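Local coordinates for protein 4-alpha-glucanotransferase (Aquifex aeolicus, PDB 1TZ7) that is an amylomaltase, an enzyme whose fold is built round a parallel eight-stranded beta/alpha barrel, at residues 373-378 / 386-391; 380-385 / 418-423; 397-402 / 443-448. All coordinates share one frame; numbering follows the deposited sequence.

Contact 1 of 3, residues 373-378 / 386-391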
loop_
_atom_site.group_PDB
_atom_site.type_symbol
_atom_site.label_atom_id
_atom_site.label_comp_id
_atom_site.label_asym_id
_atom_site.label_seq_id
_atom_site.Cartn_x
_atom_site.Cartn_y
_atom_site.Cartn_z
ATOM N N GLY A 373 5.464 -15.620 -4.678
ATOM C CA GLY A 373 5.509 -14.596 -5.701
ATOM C C GLY A 373 4.126 -14.075 -6.049
ATOM O O GLY A 373 3.129 -14.452 -5.429
ATOM N N SER A 374 4.075 -13.202 -7.044
ATOM C CA SER A 374 2.816 -12.676 -7.554
ATOM C C SER A 374 2.618 -13.128 -9.009
ATOM O O SER A 374 3.562 -13.170 -9.788
ATOM C CB SER A 374 2.813 -11.137 -7.476
ATOM O OG SER A 374 2.826 -10.693 -6.130
ATOM N N ARG A 375 1.384 -13.470 -9.354
ATOM C CA ARG A 375 1.006 -13.701 -10.748
ATOM C C ARG A 375 -0.296 -12.976 -11.066
ATOM O O ARG A 375 -1.140 -12.789 -10.201
ATOM C CB ARG A 375 0.847 -15.196 -11.026
ATOM C CG ARG A 375 2.068 -16.030 -10.693
ATOM C CD ARG A 375 3.216 -15.883 -11.681
ATOM N NE ARG A 375 4.434 -16.507 -11.173
ATOM C CZ ARG A 375 4.726 -17.809 -11.287
ATOM N NH1 ARG A 375 5.857 -18.278 -10.781
ATOM N NH2 ARG A 375 3.893 -18.638 -11.910
ATOM N N VAL A 376 -0.445 -12.574 -12.318
ATOM C CA VAL A 376 -1.583 -11.771 -12.745
ATOM C C VAL A 376 -2.088 -12.312 -14.069
ATOM O O VAL A 376 -1.358 -12.340 -15.049
ATOM C CB VAL A 376 -1.187 -10.268 -12.909
ATOM C CG1 VAL A 376 -2.420 -9.408 -13.172
ATOM C CG2 VAL A 376 -0.454 -9.770 -11.668
ATOM N N ILE A 377 -3.339 -12.750 -14.097
ATOM C CA ILE A 377 -3.870 -13.437 -15.277
ATOM C C ILE A 377 -4.004 -12.492 -16.474
ATOM O O ILE A 377 -4.054 -12.936 -17.622
ATOM C CB ILE A 377 -5.224 -14.107 -14.960
ATOM C CG1 ILE A 377 -5.551 -15.158 -16.022
ATOM C CG2 ILE A 377 -6.336 -13.066 -14.872
ATOM C CD1 ILE A 377 -6.508 -16.199 -15.562
ATOM N N GLU A 378 -4.047 -11.191 -16.201
ATOM C CA GLU A 378 -4.053 -10.177 -17.265
ATOM C C GLU A 378 -2.766 -10.222 -18.124
ATOM O O GLU A 378 -2.769 -9.795 -19.276
ATOM C CB GLU A 378 -4.222 -8.780 -16.658
ATOM C CG GLU A 378 -4.636 -7.727 -17.658
ATOM C CD GLU A 378 -4.995 -6.416 -17.007
ATOM O OE1 GLU A 378 -4.283 -5.420 -17.246
ATOM O OE2 GLU A 378 -5.995 -6.376 -16.257
ATOM N N SER A 386 3.302 -18.305 -21.047
ATOM C CA SER A 386 3.419 -17.334 -19.959
ATOM C C SER A 386 3.319 -18.014 -18.597
ATOM O O SER A 386 2.499 -18.918 -18.398
ATOM C CB SER A 386 2.326 -16.268 -20.081
ATOM O OG SER A 386 2.264 -15.469 -18.912
ATOM N N GLU A 387 4.150 -17.575 -17.661
ATOM C CA GLU A 387 4.131 -18.109 -16.309
ATOM C C GLU A 387 2.878 -17.640 -15.537
ATOM O O GLU A 387 2.622 -18.094 -14.426
ATOM C CB GLU A 387 5.416 -17.705 -15.552
ATOM C CG GLU A 387 5.498 -16.231 -15.180
ATOM C CD GLU A 387 6.889 -15.821 -14.693
ATOM O OE1 GLU A 387 7.812 -15.740 -15.527
ATOM O OE2 GLU A 387 7.052 -15.579 -13.485
ATOM N N HIS A 388 2.108 -16.735 -16.144
ATOM C CA HIS A 388 0.897 -16.227 -15.523
ATOM C C HIS A 388 -0.359 -16.982 -15.995
ATOM O O HIS A 388 -1.468 -16.689 -15.550
ATOM C CB HIS A 388 0.740 -14.736 -15.811
ATOM C CG HIS A 388 1.880 -13.903 -15.319
ATOM N ND1 HIS A 388 1.747 -12.993 -14.292
ATOM C CD2 HIS A 388 3.173 -13.834 -15.717
ATOM C CE1 HIS A 388 2.910 -12.401 -14.079
ATOM N NE2 HIS A 388 3.791 -12.894 -14.930
ATOM N N LEU A 389 -0.183 -17.944 -16.893
ATOM C CA LEU A 389 -1.264 -18.876 -17.221
ATOM C C LEU A 389 -1.553 -19.788 -16.005
ATOM O O LEU A 389 -0.632 -20.223 -15.315
ATOM C CB LEU A 389 -0.899 -19.724 -18.446
ATOM C CG LEU A 389 -0.950 -18.984 -19.794
ATOM C CD1 LEU A 389 -0.170 -19.737 -20.859
ATOM C CD2 LEU A 389 -2.388 -18.769 -20.234
ATOM N N PRO A 390 -2.831 -20.050 -15.744
ATOM C CA PRO A 390 -3.243 -20.848 -14.580
ATOM C C PRO A 390 -2.425 -22.124 -14.384
ATOM O O PRO A 390 -2.005 -22.414 -13.265
ATOM C CB PRO A 390 -4.691 -21.189 -14.893
ATOM C CG PRO A 390 -5.167 -20.061 -15.734
ATOM C CD PRO A 390 -3.985 -19.589 -16.532
ATOM N N HIS A 391 -2.188 -22.867 -15.460
ATOM C CA HIS A 391 -1.510 -24.156 -15.346
ATOM C C HIS A 391 -0.012 -24.043 -15.046
ATOM O O HIS A 391 0.647 -25.052 -14.785
ATOM C CB HIS A 391 -1.765 -25.019 -16.589
ATOM C CG HIS A 391 -0.925 -24.674 -17.785
ATOM N ND1 HIS A 391 -1.468 -24.192 -18.954
ATOM C CD2 HIS A 391 0.404 -24.807 -18.017
ATOM C CE1 HIS A 391 -0.509 -24.018 -19.845
ATOM N NE2 HIS A 391 0.635 -24.382 -19.301
#
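The sixth strand of the beta/alpha barrel is met by the chain that has just left it: a type I turn from Ser386 to Leu389 swings His388 back against Arg375 and Val376. The backbone N of Val376 points almost straight at His388 ND1 (3.0 Å, 169° at the hydrogen), lying close to the ring plane, so ND1 acts as an acceptor and the ring is tied by its edge to the strand. Over one face of the imidazole sits Arg375 CD, 4.2 Å from the ring centroid, in a CH-pi contact. A bend at chi2 (-74°) lets the arginine lie across the histidine and go on to Glu387. Arg375 NH2 makes a weak hydrogen bond to Glu387 O (2.9 Å), and Glu387 OE2 lies over the guanidinium face in a long salt bridge, 3.6 Å from Arg375 NE, with no N-H pointing at it; Glu394 gives NH1 its stronger salt bridge. Ser386 OG braces the turn from within, accepting from His388 N in an ST turn. The Ile377 side chain crosses Pro390 at about a right angle, Ile377 CD1 to Pro390 CG 4.1 Å. Both also press on Tyr399 of strand 397-400 and on Leu444 of helix 437-447.

Contact 2 of 3, residues 380-385 / 418-423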
loop_
_atom_site.group_PDB
_atom_site.type_symbol
_atom_site.label_atom_id
_atom_site.label_comp_id
_atom_site.label_asym_id
_atom_site.label_seq_id
_atom_site.Cartn_x
_atom_site.Cartn_y
_atom_site.Cartn_z
ATOM N N ALA A 380 -1.299 -13.032 -18.978
ATOM C CA ALA A 380 -1.163 -14.464 -19.308
ATOM C C ALA A 380 -1.242 -14.757 -20.814
ATOM O O ALA A 380 -0.861 -15.842 -21.259
ATOM C CB ALA A 380 -2.211 -15.278 -18.564
ATOM N N PHE A 381 -1.729 -13.797 -21.592
ATOM C CA PHE A 381 -2.142 -14.079 -22.973
ATOM C C PHE A 381 -1.360 -13.264 -24.017
ATOM O O PHE A 381 -1.805 -13.111 -25.159
ATOM C CB PHE A 381 -3.643 -13.854 -23.115
ATOM C CG PHE A 381 -4.447 -14.612 -22.117
ATOM C CD1 PHE A 381 -4.958 -13.982 -20.988
ATOM C CD2 PHE A 381 -4.666 -15.971 -22.278
ATOM C CE1 PHE A 381 -5.687 -14.692 -20.054
ATOM C CE2 PHE A 381 -5.397 -16.684 -21.346
ATOM C CZ PHE A 381 -5.906 -16.045 -20.233
ATOM N N TYR A 382 -0.189 -12.761 -23.622
ATOM C CA TYR A 382 0.751 -12.147 -24.571
ATOM C C TYR A 382 1.734 -13.185 -25.115
ATOM O O TYR A 382 2.405 -12.946 -26.112
ATOM C CB TYR A 382 1.524 -11.008 -23.900
ATOM C CG TYR A 382 0.645 -9.919 -23.336
ATOM C CD1 TYR A 382 0.821 -9.463 -22.038
ATOM C CD2 TYR A 382 -0.360 -9.341 -24.103
ATOM C CE1 TYR A 382 0.021 -8.467 -21.516
ATOM C CE2 TYR A 382 -1.169 -8.340 -23.589
ATOM C CZ TYR A 382 -0.974 -7.910 -22.296
ATOM O OH TYR A 382 -1.765 -6.923 -21.777
ATOM N N ASP A 383 1.807 -14.337 -24.449
ATOM C CA ASP A 383 2.720 -15.412 -24.845
ATOM C C ASP A 383 2.122 -16.780 -24.475
ATOM O O ASP A 383 1.456 -16.918 -23.444
ATOM C CB ASP A 383 4.078 -15.229 -24.159
ATOM C CG ASP A 383 5.135 -16.173 -24.696
ATOM O OD1 ASP A 383 5.262 -17.291 -24.157
ATOM O OD2 ASP A 383 5.883 -15.883 -25.654
ATOM N N LYS A 384 2.366 -17.786 -25.316
ATOM C CA LYS A 384 1.661 -19.073 -25.200
ATOM C C LYS A 384 2.108 -19.888 -23.971
ATOM O O LYS A 384 1.367 -20.758 -23.495
ATOM C CB LYS A 384 1.845 -19.910 -26.470
ATOM C CG LYS A 384 0.843 -21.074 -26.594
ATOM C CD LYS A 384 0.746 -21.598 -28.025
ATOM C CE LYS A 384 1.561 -22.874 -28.212
ATOM N NZ LYS A 384 1.466 -23.401 -29.605
ATOM N N GLU A 385 3.310 -19.605 -23.465
ATOM C CA GLU A 385 3.847 -20.323 -22.304
ATOM C C GLU A 385 4.085 -19.379 -21.114
ATOM O O GLU A 385 4.955 -19.625 -20.278
ATOM C CB GLU A 385 5.148 -21.045 -22.684
ATOM C CG GLU A 385 4.920 -22.379 -23.389
ATOM C CD GLU A 385 6.101 -22.806 -24.245
ATOM O OE1 GLU A 385 6.002 -22.710 -25.487
ATOM O OE2 GLU A 385 7.123 -23.244 -23.678
ATOM N N GLU A 418 -5.757 -8.303 -31.325
ATOM C CA GLU A 418 -6.428 -9.479 -31.896
ATOM C C GLU A 418 -5.684 -10.786 -31.573
ATOM O O GLU A 418 -6.309 -11.825 -31.363
ATOM C CB GLU A 418 -6.575 -9.331 -33.423
ATOM C CG GLU A 418 -7.859 -8.629 -33.872
ATOM C CD GLU A 418 -9.077 -9.037 -33.053
ATOM O OE1 GLU A 418 -9.456 -10.228 -33.094
ATOM O OE2 GLU A 418 -9.654 -8.165 -32.369
ATOM N N GLU A 419 -4.355 -10.725 -31.537
ATOM C CA GLU A 419 -3.538 -11.925 -31.350
ATOM C C GLU A 419 -3.634 -12.441 -29.918
ATOM O O GLU A 419 -3.698 -13.645 -29.689
ATOM C CB GLU A 419 -2.073 -11.638 -31.701
ATOM C CG GLU A 419 -1.367 -12.803 -32.384
ATOM C CD GLU A 419 0.065 -12.474 -32.769
ATOM O OE1 GLU A 419 0.968 -12.639 -31.915
ATOM O OE2 GLU A 419 0.287 -12.050 -33.923
ATOM N N SER A 420 -3.639 -11.524 -28.960
ATOM C CA SER A 420 -3.760 -11.884 -27.558
ATOM C C SER A 420 -5.184 -12.353 -27.232
ATOM O O SER A 420 -5.379 -13.217 -26.387
ATOM C CB SER A 420 -3.372 -10.702 -26.679
ATOM O OG SER A 420 -2.000 -10.384 -26.846
ATOM N N ARG A 421 -6.168 -11.772 -27.918
ATOM C CA ARG A 421 -7.553 -12.232 -27.828
ATOM C C ARG A 421 -7.666 -13.685 -28.298
ATOM O O ARG A 421 -8.365 -14.486 -27.690
ATOM C CB ARG A 421 -8.469 -11.350 -28.685
ATOM C CG ARG A 421 -9.009 -10.124 -27.980
ATOM C CD ARG A 421 -9.987 -9.305 -28.840
ATOM N NE ARG A 421 -10.436 -8.083 -28.163
ATOM C CZ ARG A 421 -11.682 -7.602 -28.216
ATOM N NH1 ARG A 421 -12.626 -8.234 -28.918
ATOM N NH2 ARG A 421 -11.988 -6.485 -27.565
ATOM N N LYS A 422 -6.974 -14.008 -29.387
ATOM C CA LYS A 422 -7.006 -15.358 -29.950
ATOM C C LYS A 422 -6.475 -16.368 -28.942
ATOM O O LYS A 422 -7.056 -17.431 -28.752
ATOM C CB LYS A 422 -6.173 -15.420 -31.226
ATOM C CG LYS A 422 -6.327 -16.718 -32.002
ATOM C CD LYS A 422 -5.785 -16.587 -33.432
ATOM C CE LYS A 422 -5.318 -17.935 -33.978
ATOM N NZ LYS A 422 -5.337 -17.976 -35.465
ATOM N N ARG A 423 -5.366 -16.020 -28.299
ATOM C CA ARG A 423 -4.753 -16.871 -27.294
ATOM C C ARG A 423 -5.700 -17.097 -26.106
ATOM O O ARG A 423 -5.766 -18.195 -25.552
ATOM C CB ARG A 423 -3.464 -16.228 -26.802
ATOM C CG ARG A 423 -2.230 -16.460 -27.701
ATOM C CD ARG A 423 -1.015 -16.230 -26.976
ATOM N NE ARG A 423 0.037 -15.323 -27.427
ATOM C CZ ARG A 423 0.061 -14.353 -28.353
ATOM N NH1 ARG A 423 -0.970 -13.852 -28.991
ATOM N NH2 ARG A 423 1.232 -13.807 -28.526
#
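A loop that follows the sixth barrel strand rests here on the first turns of helix 418-428, with Ser420 and Arg423 reaching from the helix to Phe381 and Tyr382. Ser420 makes the first set of contacts. Its OG gives a weak hydrogen bond to Phe381 O (3.2 Å), and its CA approaches the same oxygen at 3.3 Å in a CA-H...O contact, so a single carbonyl is met by both backbone and side chain. The hydroxyl oxygen also lies at the edge of the Tyr382 ring, near its plane, 3.4 Å from CD2.

Arg423, one turn further on, makes the larger share. A kink at chi3 (-127°) folds its guanidinium back along the helix and under the loop backbone: Phe381 O stands over one of its faces, Lys384 N lies near its plane, and Arg423 NH2 comes within 2.8 Å of Tyr382 O. The helix itself helps to set the group's rotation, since Arg423 NH1 makes a weak hydrogen bond to Glu419 O (2.8 Å) and Arg423 NH2 a salt bridge to Glu419 OE1 (3.6 Å). Downstream, the loop is shaped by an Asx turn in which Asp383 OD1 accepts from Glu385 N (3.1 Å, 162° at the hydrogen).

The Phe381 ring runs in beneath this polar layer to pack on Leu424 and Tyr427 of the same helix and on Leu389, whereas the next residue, Tyr382, heads for helix 409-414, where its OH is hydrogen-bonded to Trp412.

Contact 3 of 3, residues 397-402 / 443-448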
loop_
_atom_site.group_PDB
_atom_site.type_symbol
_atom_site.label_atom_id
_atom_site.label_comp_id
_atom_site.label_asym_id
_atom_site.label_seq_id
_atom_site.Cartn_x
_atom_site.Cartn_y
_atom_site.Cartn_z
ATOM N N ASN A 397 2.089 -18.982 -4.394
ATOM C CA ASN A 397 1.907 -17.754 -5.151
ATOM C C ASN A 397 0.626 -17.072 -4.732
ATOM O O ASN A 397 -0.321 -17.726 -4.270
ATOM C CB ASN A 397 1.844 -18.052 -6.649
ATOM C CG ASN A 397 3.214 -18.227 -7.272
ATOM O OD1 ASN A 397 4.038 -17.401 -7.174
ATOM N ND2 ASN A 397 3.410 -19.291 -7.889
ATOM N N VAL A 398 0.598 -15.759 -4.887
ATOM C CA VAL A 398 -0.635 -15.002 -4.885
ATOM C C VAL A 398 -1.024 -14.686 -6.343
ATOM O O VAL A 398 -0.247 -14.097 -7.076
ATOM C CB VAL A 398 -0.469 -13.681 -4.091
ATOM C CG1 VAL A 398 -1.822 -13.013 -3.863
ATOM C CG2 VAL A 398 0.235 -13.949 -2.746
ATOM N N TYR A 399 -2.228 -15.093 -6.738
ATOM C CA TYR A 399 -2.681 -15.000 -8.143
ATOM C C TYR A 399 -3.791 -13.957 -8.243
ATOM O O TYR A 399 -4.870 -14.139 -7.682
ATOM C CB TYR A 399 -3.219 -16.364 -8.596
ATOM C CG TYR A 399 -3.285 -16.609 -10.109
ATOM C CD1 TYR A 399 -3.953 -17.725 -10.609
ATOM C CD2 TYR A 399 -2.679 -15.743 -11.025
ATOM C CE1 TYR A 399 -4.024 -17.978 -11.969
ATOM C CE2 TYR A 399 -2.743 -15.991 -12.390
ATOM C CZ TYR A 399 -3.426 -17.123 -12.851
ATOM O OH TYR A 399 -3.505 -17.393 -14.190
ATOM N N TYR A 400 -3.515 -12.873 -8.963
ATOM C CA TYR A 400 -4.461 -11.761 -9.113
ATOM C C TYR A 400 -5.181 -11.851 -10.449
ATOM O O TYR A 400 -4.617 -12.323 -11.427
ATOM C CB TYR A 400 -3.709 -10.420 -9.034
ATOM C CG TYR A 400 -3.042 -10.173 -7.702
ATOM C CD1 TYR A 400 -1.780 -10.688 -7.426
ATOM C CD2 TYR A 400 -3.676 -9.427 -6.716
ATOM C CE1 TYR A 400 -1.164 -10.462 -6.200
ATOM C CE2 TYR A 400 -3.072 -9.197 -5.486
ATOM C CZ TYR A 400 -1.818 -9.716 -5.234
ATOM O OH TYR A 400 -1.219 -9.493 -4.006
ATOM N N THR A 401 -6.429 -11.385 -10.490
ATOM C CA THR A 401 -7.075 -11.085 -11.764
ATOM C C THR A 401 -6.398 -9.877 -12.376
ATOM O O THR A 401 -5.945 -9.913 -13.518
ATOM C CB THR A 401 -8.599 -10.807 -11.573
ATOM O OG1 THR A 401 -8.798 -9.790 -10.585
ATOM C CG2 THR A 401 -9.315 -12.025 -11.005
ATOM N N SER A 402 -6.331 -8.805 -11.601
ATOM C CA SER A 402 -5.564 -7.628 -11.973
ATOM C C SER A 402 -5.163 -6.866 -10.710
ATOM O O SER A 402 -5.556 -7.239 -9.597
ATOM C CB SER A 402 -6.382 -6.729 -12.916
ATOM O OG SER A 402 -7.589 -6.312 -12.311
ATOM N N ARG A 443 -12.786 -17.449 -12.754
ATOM C CA ARG A 443 -12.802 -18.915 -12.658
ATOM C C ARG A 443 -11.404 -19.509 -12.846
ATOM O O ARG A 443 -11.015 -20.414 -12.125
ATOM C CB ARG A 443 -13.745 -19.510 -13.691
ATOM C CG ARG A 443 -15.213 -19.385 -13.337
ATOM C CD ARG A 443 -16.142 -19.984 -14.374
ATOM N NE ARG A 443 -17.543 -19.669 -14.108
ATOM C CZ ARG A 443 -18.368 -20.435 -13.395
ATOM N NH1 ARG A 443 -17.941 -21.575 -12.865
ATOM N NH2 ARG A 443 -19.629 -20.059 -13.212
ATOM N N LEU A 444 -10.658 -18.985 -13.825
ATOM C CA LEU A 444 -9.299 -19.473 -14.115
ATOM C C LEU A 444 -8.360 -19.231 -12.918
ATOM O O LEU A 444 -7.534 -20.080 -12.577
ATOM C CB LEU A 444 -8.737 -18.769 -15.363
ATOM C CG LEU A 444 -8.614 -19.563 -16.686
ATOM C CD1 LEU A 444 -9.452 -20.811 -16.707
ATOM C CD2 LEU A 444 -8.956 -18.676 -17.859
ATOM N N VAL A 445 -8.494 -18.074 -12.296
ATOM C CA VAL A 445 -7.695 -17.746 -11.135
ATOM C C VAL A 445 -8.077 -18.659 -9.939
ATOM O O VAL A 445 -7.208 -19.160 -9.230
ATOM C CB VAL A 445 -7.860 -16.254 -10.753
ATOM C CG1 VAL A 445 -7.316 -15.984 -9.356
ATOM C CG2 VAL A 445 -7.167 -15.372 -11.776
ATOM N N LEU A 446 -9.378 -18.874 -9.747
ATOM C CA LEU A 446 -9.871 -19.653 -8.612
ATOM C C LEU A 446 -9.549 -21.146 -8.751
ATOM O O LEU A 446 -9.284 -21.818 -7.758
ATOM C CB LEU A 446 -11.390 -19.469 -8.447
ATOM C CG LEU A 446 -11.886 -18.062 -8.087
ATOM C CD1 LEU A 446 -13.412 -18.035 -8.042
ATOM C CD2 LEU A 446 -11.316 -17.596 -6.783
ATOM N N ILE A 447 -9.579 -21.658 -9.983
ATOM C CA ILE A 447 -9.343 -23.087 -10.233
ATOM C C ILE A 447 -7.856 -23.448 -10.103
ATOM O O ILE A 447 -7.508 -24.618 -9.966
ATOM C CB ILE A 447 -9.868 -23.501 -11.646
ATOM C CG1 ILE A 447 -10.030 -25.027 -11.727
ATOM C CG2 ILE A 447 -8.917 -23.028 -12.732
ATOM C CD1 ILE A 447 -10.789 -25.497 -12.931
ATOM N N SER A 448 -6.994 -22.437 -10.156
ATOM C CA SER A 448 -5.549 -22.645 -10.047
ATOM C C SER A 448 -5.192 -23.222 -8.692
ATOM O O SER A 448 -6.018 -23.250 -7.782
ATOM C CB SER A 448 -4.816 -21.329 -10.240
ATOM O OG SER A 448 -4.946 -20.521 -9.094
#
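Val445 packs over one face of the Tyr399 ring: CG2 stands over the middle, 4.1 Å from the centroid and 11° off the ring normal, a well-centred CH-pi contact. Val445 CG1 lies nearer the root of the tyrosine, 4.0 Å from Tyr399 CD1 and 3.5 Å from Tyr399 O. Both methyls thus touch the tyrosine, CG2 over the ring centre and CG1 where the ring joins the strand. Tyr399 presents its ring in this way because its CG is anti to the backbone N (chi1 -160°), which sends the side chain out from the strand and across the helix.

These residues join strand 397-400 to helix 437-447, the last helix before the neighbouring parallel strand 452-456, within a beta-alpha-beta crossover. The short helical segment runs nearly antiparallel to the strand, at 166°, with the axes 8.7 Å apart; Tyr399 also pairs through its backbone with Phe452 and Ile454 of the next strand.

Further along the chain, Ser448 approaches the ring from its rim rather than over a face, with OG near the ring plane and 3.3 Å from Tyr399 CD1. The hydroxyl is turned back on its own chain and donates to Val445 O at 2.6 Å. Beyond the valine, the Thr401 and Val445 side chains cross at about a right angle, their CG2 methyls 4.1 Å apart, while the threonine OG1 faces Asp459 and the backbone N of Gln456. At the far end of the ring, the Tyr399 hydroxyl is hydrogen-bonded to His388 O.

How the contacts relate
From the N terminus, strand 373-376 leads into a loop that contact 1 closes, folding 386-391 back on the strand it left. The tip of that loop, 380-385, is joined by contact 2 to helix 418-428, so contacts 1 and 2 cross, and they touch where Leu389 and Ser386 pack on Ala380. Contact 3 opens after contact 1 has closed, on the neighbouring strand 397-400, and spans 40 residues to segment 443-448 on helix 437-447; it meets contact 1 through the adjacent strands and the Tyr399 hydroxyl at His388. It crosses contact 2 without touching it, the centres about 17 Å apart. Together they tie two adjacent barrel strands to their connecting loop and to two outer helices.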